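Local atomic coordinates of unknown (Klebsiella pneumoniae, PDB entry 2A2L), a protein that is of unknown function but belongs to the HbpS-like family of haem-degrading proteins, so a role in binding or breaking down haem is possible. Residues L64-H78 and N97-P109. Numbering follows the deposited sequence.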
ATOM      1  N   LEU A  64      -4.982 -18.177   2.292  1.00 22.20           N
ATOM      2  CA  LEU A  64      -3.628 -17.897   2.829  1.00 22.11           C
ATOM      3  C   LEU A  64      -3.662 -17.204   4.186  1.00 22.01           C
ATOM      4  O   LEU A  64      -3.049 -17.650   5.147  1.00 22.07           O
ATOM      5  CB  LEU A  64      -2.781 -17.088   1.834  1.00 22.11           C
ATOM      6  CG  LEU A  64      -1.308 -16.854   2.194  1.00 22.16           C
ATOM      7  CD1 LEU A  64      -0.558 -18.177   2.285  1.00  5.05           C
ATOM      8  CD2 LEU A  64      -0.595 -15.864   1.240  1.00 22.17           C
ATOM      9  N   ASN A  65      -4.401 -16.122   4.297  1.00 21.94           N
ATOM     10  CA  ASN A  65      -4.371 -15.386   5.561  1.00 21.84           C
ATOM     11  C   ASN A  65      -5.024 -16.067   6.738  1.00 21.75           C
ATOM     12  O   ASN A  65      -4.655 -15.807   7.874  1.00 21.69           O
ATOM     13  CB  ASN A  65      -4.900 -13.982   5.380  1.00 21.81           C
ATOM     14  CG  ASN A  65      -4.083 -13.214   4.411  1.00 21.95           C
ATOM     15  OD1 ASN A  65      -2.839 -13.308   4.404  1.00 24.69           O
ATOM     16  ND2 ASN A  65      -4.754 -12.463   3.562  1.00 15.60           N
ATOM     17  N   LYS A  66      -5.986 -16.938   6.459  1.00 21.68           N
ATOM     18  CA  LYS A  66      -6.520 -17.820   7.485  1.00 21.67           C
ATOM     19  C   LYS A  66      -5.424 -18.706   8.012  1.00 21.66           C
ATOM     20  O   LYS A  66      -5.368 -18.930   9.198  1.00 21.65           O
ATOM     21  CB  LYS A  66      -7.680 -18.673   6.959  1.00 21.65           C
ATOM     22  CG  LYS A  66      -8.972 -17.898   6.751  1.00 21.56           C
ATOM     23  CD  LYS A  66     -10.016 -18.745   6.041  1.00 16.54           C
ATOM     24  CE  LYS A  66     -11.431 -18.203   6.219  1.00 15.32           C
ATOM     25  NZ  LYS A  66     -12.389 -19.082   5.480  1.00 14.14           N
ATOM     26  N   ALA A  67      -4.539 -19.190   7.141  1.00 21.70           N
ATOM     27  CA  ALA A  67      -3.454 -20.059   7.603  1.00 21.77           C
ATOM     28  C   ALA A  67      -2.483 -19.224   8.437  1.00 21.81           C
ATOM     29  O   ALA A  67      -2.125 -19.592   9.562  1.00 21.83           O
ATOM     30  CB  ALA A  67      -2.730 -20.743   6.424  1.00 21.72           C
ATOM     31  N   TRP A  68      -2.077 -18.089   7.881  1.00 21.86           N
ATOM     32  CA  TRP A  68      -1.164 -17.197   8.567  1.00 21.89           C
ATOM     33  C   TRP A  68      -1.739 -16.703   9.888  1.00 21.96           C
ATOM     34  O   TRP A  68      -0.991 -16.548  10.852  1.00 21.99           O
ATOM     35  CB  TRP A  68      -0.731 -16.044   7.662  1.00 21.85           C
ATOM     36  CG  TRP A  68       0.186 -15.073   8.340  1.00 21.87           C
ATOM     37  CD1 TRP A  68       1.562 -15.096   8.350  1.00  8.48           C
ATOM     38  CD2 TRP A  68      -0.202 -13.929   9.104  1.00 15.39           C
ATOM     39  NE1 TRP A  68       2.044 -14.042   9.079  1.00 24.69           N
ATOM     40  CE2 TRP A  68       0.986 -13.313   9.563  1.00 23.33           C
ATOM     41  CE3 TRP A  68      -1.441 -13.390   9.490  1.00 10.84           C
ATOM     42  CZ2 TRP A  68       0.977 -12.168  10.365  1.00 10.27           C
ATOM     43  CZ3 TRP A  68      -1.449 -12.256  10.298  1.00 14.18           C
ATOM     44  CH2 TRP A  68      -0.242 -11.654  10.722  1.00 17.27           C
ATOM     45  N   SER A  69      -3.054 -16.476   9.937  1.00 21.99           N
ATOM     46  CA  SER A  69      -3.716 -16.090  11.180  1.00 22.11           C
ATOM     47  C   SER A  69      -3.752 -17.227  12.196  1.00 22.18           C
ATOM     48  O   SER A  69      -3.444 -17.037  13.368  1.00 22.19           O
ATOM     49  CB  SER A  69      -5.137 -15.599  10.907  1.00 22.08           C
ATOM     50  OG  SER A  69      -5.140 -14.337  10.273  1.00 22.07           O
ATOM     51  N   ALA A  70      -4.133 -18.410  11.732  1.00 22.30           N
ATOM     52  CA  ALA A  70      -4.105 -19.606  12.554  1.00 22.48           C
ATOM     53  C   ALA A  70      -2.727 -19.940  13.163  1.00 22.56           C
ATOM     54  O   ALA A  70      -2.638 -20.394  14.311  1.00 22.64           O
ATOM     55  CB  ALA A  70      -4.637 -20.768  11.779  1.00 22.42           C
ATOM     56  N   CYS A  71      -1.664 -19.717  12.396  1.00 22.70           N
ATOM     57  CA  CYS A  71      -0.301 -19.970  12.867  1.00 22.76           C
ATOM     58  C   CYS A  71       0.153 -18.838  13.773  1.00 22.75           C
ATOM     59  O   CYS A  71       0.809 -19.074  14.771  1.00 22.77           O
ATOM     60  CB  CYS A  71       0.670 -20.054  11.681  1.00 22.72           C
ATOM     61  SG  CYS A  71       2.405 -20.336  12.159  1.00 23.00           S
ATOM     62  N   SER A  72      -0.151 -17.604  13.388  1.00 22.79           N
ATOM     63  CA  SER A  72       0.413 -16.453  14.068  1.00 22.84           C
ATOM     64  C   SER A  72      -0.215 -16.350  15.466  1.00 22.83           C
ATOM     65  O   SER A  72       0.516 -16.328  16.458  1.00 22.83           O
ATOM     66  CB  SER A  72       0.278 -15.190  13.200  1.00 22.82           C
ATOM     67  OG  SER A  72       0.589 -13.995  13.902  1.00 23.09           O
ATOM     68  N   LEU A  73      -1.555 -16.387  15.544  1.00 22.86           N
ATOM     69  CA  LEU A  73      -2.296 -16.297  16.833  1.00 22.85           C
ATOM     70  C   LEU A  73      -2.500 -17.640  17.580  1.00 22.83           C
ATOM     71  O   LEU A  73      -3.113 -17.682  18.649  1.00 22.77           O
ATOM     72  CB  LEU A  73      -3.664 -15.634  16.639  1.00 22.83           C
ATOM     73  CG  LEU A  73      -3.843 -14.279  15.955  1.00 22.84           C
ATOM     74  CD1 LEU A  73      -5.032 -14.368  15.014  1.00 30.33           C
ATOM     75  CD2 LEU A  73      -4.101 -13.186  16.977  1.00  8.99           C
ATOM     76  N   LYS A  74      -2.002 -18.718  16.987  1.00 22.87           N
ATOM     77  CA  LYS A  74      -1.916 -20.046  17.612  1.00 22.91           C
ATOM     78  C   LYS A  74      -3.256 -20.663  17.965  1.00 22.87           C
ATOM     79  O   LYS A  74      -3.382 -21.341  18.976  1.00 22.96           O
ATOM     80  CB  LYS A  74      -0.951 -20.043  18.818  1.00 22.91           C
ATOM     81  CG  LYS A  74       0.490 -19.648  18.448  1.00 22.95           C
ATOM     82  CD  LYS A  74       1.369 -19.358  19.667  1.00 22.99           C
ATOM     83  CE  LYS A  74       2.458 -18.343  19.304  1.00 36.08           C
ATOM     84  NZ  LYS A  74       3.620 -18.340  20.226  1.00 35.29           N
ATOM     85  N   GLN A  75      -4.256 -20.439  17.126  1.00 22.81           N
ATOM     86  CA  GLN A  75      -5.597 -20.935  17.395  1.00 22.78           C
ATOM     87  C   GLN A  75      -6.424 -20.873  16.100  1.00 22.73           C
ATOM     88  O   GLN A  75      -5.984 -20.299  15.108  1.00 22.81           O
ATOM     89  CB  GLN A  75      -6.252 -20.081  18.472  1.00 22.76           C
ATOM     90  CG  GLN A  75      -6.453 -18.636  18.020  1.00 22.85           C
ATOM     91  CD  GLN A  75      -7.144 -17.804  19.069  1.00 36.18           C
ATOM     92  OE1 GLN A  75      -8.354 -17.578  19.003  1.00 39.13           O
ATOM     93  NE2 GLN A  75      -6.383 -17.357  20.060  1.00 34.89           N
ATOM     94  N   GLY A  76      -7.615 -21.458  16.090  1.00 22.64           N
ATOM     95  CA  GLY A  76      -8.469 -21.367  14.910  1.00 22.47           C
ATOM     96  C   GLY A  76      -8.949 -19.946  14.697  1.00 22.39           C
ATOM     97  O   GLY A  76      -9.227 -19.238  15.658  1.00 22.37           O
ATOM     98  N   THR A  77      -9.065 -19.525  13.443  1.00 22.32           N
ATOM     99  CA  THR A  77      -9.730 -18.257  13.139  1.00 22.25           C
ATOM    100  C   THR A  77     -11.187 -18.162  13.654  1.00 22.27           C
ATOM    101  O   THR A  77     -11.744 -17.057  13.797  1.00 22.15           O
ATOM    102  CB  THR A  77      -9.618 -17.864  11.632  1.00 22.35           C
ATOM    103  OG1 THR A  77     -10.212 -18.866  10.788  1.00 22.15           O
ATOM    104  CG2 THR A  77      -8.147 -17.648  11.232  1.00 22.21           C
ATOM    105  N   HIS A  78     -11.780 -19.316  13.981  1.00 22.19           N
ATOM    106  CA  HIS A  78     -13.136 -19.345  14.524  1.00 22.18           C
ATOM    107  C   HIS A  78     -13.154 -18.950  15.984  1.00 22.19           C
ATOM    108  O   HIS A  78     -14.198 -18.594  16.518  1.00 22.19           O
ATOM    109  CB  HIS A  78     -13.825 -20.709  14.309  1.00 22.19           C
ATOM    110  CG  HIS A  78     -13.199 -21.844  15.059  1.00 22.10           C
ATOM    111  ND1 HIS A  78     -11.988 -22.397  14.706  1.00 19.63           N
ATOM    112  CD2 HIS A  78     -13.630 -22.543  16.135  1.00 27.08           C
ATOM    113  CE1 HIS A  78     -11.699 -23.388  15.529  1.00 28.16           C
ATOM    114  NE2 HIS A  78     -12.677 -23.495  16.409  1.00 41.08           N
ATOM    115  N   ASN A  97      -2.147  -5.581  11.147  1.00 19.42           N
ATOM    116  CA  ASN A  97      -1.382  -6.470  10.285  1.00 19.49           C
ATOM    117  C   ASN A  97      -1.762  -6.463   8.809  1.00 19.62           C
ATOM    118  O   ASN A  97      -1.875  -7.525   8.192  1.00 19.62           O
ATOM    119  CB  ASN A  97      -1.452  -7.887  10.827  1.00 19.47           C
ATOM    120  CG  ASN A  97      -0.634  -8.055  12.034  1.00 19.31           C
ATOM    121  OD1 ASN A  97       0.559  -8.292  11.936  1.00 17.12           O
ATOM    122  ND2 ASN A  97      -1.247  -7.894  13.203  1.00 20.30           N
ATOM    123  N   GLN A  98      -1.991  -5.269   8.268  1.00 19.77           N
ATOM    124  CA  GLN A  98      -2.414  -5.084   6.886  1.00 19.92           C
ATOM    125  C   GLN A  98      -3.723  -5.834   6.577  1.00 20.01           C
ATOM    126  O   GLN A  98      -3.965  -6.244   5.433  1.00 20.03           O
ATOM    127  CB  GLN A  98      -1.285  -5.477   5.912  1.00 19.91           C
ATOM    128  CG  GLN A  98      -0.158  -4.438   5.770  1.00 20.02           C
ATOM    129  CD  GLN A  98       0.526  -4.111   7.090  1.00 42.25           C
ATOM    130  OE1 GLN A  98       1.012  -5.006   7.794  1.00 46.36           O
ATOM    131  NE2 GLN A  98       0.549  -2.827   7.444  1.00 37.67           N
ATOM    132  N   GLN A  99      -4.556  -5.989   7.606  1.00 20.10           N
ATOM    133  CA  GLN A  99      -5.789  -6.768   7.532  1.00 20.22           C
ATOM    134  C   GLN A  99      -5.581  -8.252   7.169  1.00 20.29           C
ATOM    135  O   GLN A  99      -6.414  -8.853   6.503  1.00 20.46           O
ATOM    136  CB  GLN A  99      -6.823  -6.080   6.639  1.00 20.16           C
ATOM    137  CG  GLN A  99      -7.171  -4.621   7.059  1.00 20.34           C
ATOM    138  CD  GLN A  99      -6.115  -3.535   6.670  1.00 24.42           C
ATOM    139  OE1 GLN A  99      -5.575  -3.503   5.546  1.00  6.51           O
ATOM    140  NE2 GLN A  99      -5.831  -2.647   7.615  1.00 12.40           N
ATOM    141  N   ARG A 100      -4.484  -8.859   7.633  1.00 20.36           N
ATOM    142  CA  ARG A 100      -4.210 -10.274   7.347  1.00 20.36           C
ATOM    143  C   ARG A 100      -4.915 -11.167   8.336  1.00 20.39           C
ATOM    144  O   ARG A 100      -5.024 -12.378   8.099  1.00 20.36           O
ATOM    145  CB  ARG A 100      -2.707 -10.588   7.397  1.00 20.33           C
ATOM    146  CG  ARG A 100      -1.904 -10.060   6.224  1.00 20.40           C
ATOM    147  CD  ARG A 100      -0.538 -10.736   6.144  1.00 15.72           C
ATOM    148  NE  ARG A 100      -0.641 -12.036   5.494  1.00 34.05           N
ATOM    149  CZ  ARG A 100       0.353 -12.914   5.414  1.00 26.79           C
ATOM    150  NH1 ARG A 100       1.533 -12.614   5.945  1.00 14.70           N
ATOM    151  NH2 ARG A 100       0.163 -14.082   4.798  1.00 16.60           N
ATOM    152  N   ILE A 101      -5.354 -10.595   9.460  1.00 20.42           N
ATOM    153  CA  ILE A 101      -6.010 -11.406  10.492  1.00 20.46           C
ATOM    154  C   ILE A 101      -7.443 -11.757  10.099  1.00 20.49           C
ATOM    155  O   ILE A 101      -8.297 -10.881  10.005  1.00 20.49           O
ATOM    156  CB  ILE A 101      -5.926 -10.821  11.927  1.00 20.44           C
ATOM    157  CG1 ILE A 101      -4.476 -10.842  12.418  1.00 20.36           C
ATOM    158  CG2 ILE A 101      -6.767 -11.662  12.888  1.00 20.44           C
ATOM    159  CD1 ILE A 101      -4.241 -10.045  13.681  1.00 24.99           C
ATOM    160  N   ILE A 102      -7.689 -13.038   9.842  1.00 20.53           N
ATOM    161  CA  ILE A 102      -9.033 -13.473   9.484  1.00 20.62           C
ATOM    162  C   ILE A 102      -9.813 -13.883  10.707  1.00 20.77           C
ATOM    163  O   ILE A 102      -9.244 -14.428  11.648  1.00 20.76           O
ATOM    164  CB  ILE A 102      -9.050 -14.565   8.406  1.00 20.66           C
ATOM    165  CG1 ILE A 102      -8.150 -14.173   7.225  1.00 20.44           C
ATOM    166  CG2 ILE A 102     -10.468 -14.771   7.887  1.00 20.45           C
ATOM    167  CD1 ILE A 102      -8.635 -12.935   6.509  1.00  6.85           C
ATOM    168  N   ILE A 103     -11.110 -13.574  10.716  1.00 20.96           N
ATOM    169  CA  ILE A 103     -11.886 -13.587  11.957  1.00 21.16           C
ATOM    170  C   ILE A 103     -13.142 -14.429  11.806  1.00 21.30           C
ATOM    171  O   ILE A 103     -14.053 -14.355  12.625  1.00 21.38           O
ATOM    172  CB  ILE A 103     -12.266 -12.145  12.439  1.00 21.13           C
ATOM    173  CG1 ILE A 103     -12.967 -11.361  11.323  1.00 21.20           C
ATOM    174  CG2 ILE A 103     -11.038 -11.423  12.964  1.00 21.03           C
ATOM    175  CD1 ILE A 103     -13.712 -10.151  11.785  1.00 23.22           C
ATOM    176  N   PHE A 104     -13.197 -15.223  10.748  1.00 21.49           N
ATOM    177  CA  PHE A 104     -14.200 -16.277  10.656  1.00 21.67           C
ATOM    178  C   PHE A 104     -13.506 -17.601  10.392  1.00 21.80           C
ATOM    179  O   PHE A 104     -12.366 -17.629   9.901  1.00 21.81           O
ATOM    180  CB  PHE A 104     -15.285 -15.966   9.612  1.00 21.59           C
ATOM    181  CG  PHE A 104     -14.763 -15.306   8.365  1.00 21.75           C
ATOM    182  CD1 PHE A 104     -14.345 -16.070   7.270  1.00 19.87           C
ATOM    183  CD2 PHE A 104     -14.683 -13.927   8.279  1.00 10.84           C
ATOM    184  CE1 PHE A 104     -13.852 -15.454   6.127  1.00 25.28           C
ATOM    185  CE2 PHE A 104     -14.175 -13.306   7.138  1.00 28.73           C
ATOM    186  CZ  PHE A 104     -13.768 -14.074   6.058  1.00 28.17           C
ATOM    187  N   GLY A 105     -14.190 -18.689  10.749  1.00 21.94           N
ATOM    188  CA  GLY A 105     -13.621 -20.021  10.702  1.00 22.16           C
ATOM    189  C   GLY A 105     -13.055 -20.388   9.346  1.00 22.31           C
ATOM    190  O   GLY A 105     -13.453 -19.826   8.320  1.00 22.29           O
ATOM    191  N   GLY A 106     -12.115 -21.326   9.346  1.00 22.48           N
ATOM    192  CA  GLY A 106     -11.564 -21.834   8.106  1.00 22.77           C
ATOM    193  C   GLY A 106     -10.062 -21.977   8.152  1.00 23.02           C
ATOM    194  O   GLY A 106      -9.455 -22.450   7.192  1.00 22.99           O
ATOM    195  N   GLY A 107      -9.464 -21.555   9.271  1.00 23.25           N
ATOM    196  CA  GLY A 107      -8.020 -21.558   9.439  1.00 23.56           C
ATOM    197  C   GLY A 107      -7.726 -22.310  10.706  1.00 23.80           C
ATOM    198  O   GLY A 107      -8.323 -22.020  11.730  1.00 23.83           O
ATOM    199  N   LEU A 108      -6.846 -23.302  10.637  1.00 24.01           N
ATOM    200  CA  LEU A 108      -6.461 -24.058  11.837  1.00 24.28           C
ATOM    201  C   LEU A 108      -4.941 -24.134  11.977  1.00 24.42           C
ATOM    202  O   LEU A 108      -4.248 -24.298  10.988  1.00 24.43           O
ATOM    203  CB  LEU A 108      -7.079 -25.467  11.821  1.00 24.17           C
ATOM    204  CG  LEU A 108      -8.588 -25.527  12.083  1.00 24.29           C
ATOM    205  CD1 LEU A 108      -9.141 -26.900  11.836  1.00 11.97           C
ATOM    206  CD2 LEU A 108      -8.945 -25.064  13.501  1.00 28.78           C
ATOM    207  N   PRO A 109      -4.418 -23.983  13.202  1.00 24.67           N
ATOM    208  CA  PRO A 109      -3.022 -24.341  13.457  1.00 24.86           C
ATOM    209  C   PRO A 109      -2.797 -25.857  13.436  1.00 25.10           C
ATOM    210  O   PRO A 109      -3.700 -26.629  13.761  1.00 25.11           O
ATOM    211  CB  PRO A 109      -2.782 -23.781  14.856  1.00 24.85           C
ATOM    212  CG  PRO A 109      -4.120 -23.841  15.486  1.00 24.77           C
ATOM    213  CD  PRO A 109      -5.063 -23.440  14.407  1.00 24.62           C
TER
HETATM  214  O   HOH W   1     -11.126 -21.773  12.184  1.00 22.17           O
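Arg100 lies flat over one face of the Trp68 indole: its CZ is 3.8 Å from the five-membered-ring centroid and 16° off the normal, a cation-pi stack. Side-on, its NE and NH2 both bond Asn65 OD1, the NE bond being the shorter (2.8 Å) and straighter (160°). OD1 sits in the guanidinium plane, so the amide fixes the rotation of the stacked group. One turn on, Ser69 OG accepts from Ile102 N (2.9 Å).

Beyond the helix, Thr77 N donates to Gly107 O at 3.1 Å. With chi1 at 60°, Thr77 OG1 stands between its own N and carbonyl carbon and donates to Phe104 O at 2.6 Å. A water joins this loop to the glycine run, bonding His78 N, Gly106 N and Gly107 O.

Lys66, extended past CG, crosses Ile102 obliquely, CG against CG2, before NZ meets Gly105 O at 3.1 Å; NZ also bonds Val122 O and forms a salt bridge with Asp130. Ser58 of a second subunit packs on Trp68. Helix 59-72 and the turn after it thus hold the loop entering strand 107-111, outermost in this chain's antiparallel sheet, largely through that loop's main-chain N and O atoms, while the Arg100 charge is probably stabilised by indole and amide rather than by a carboxylate across this contact.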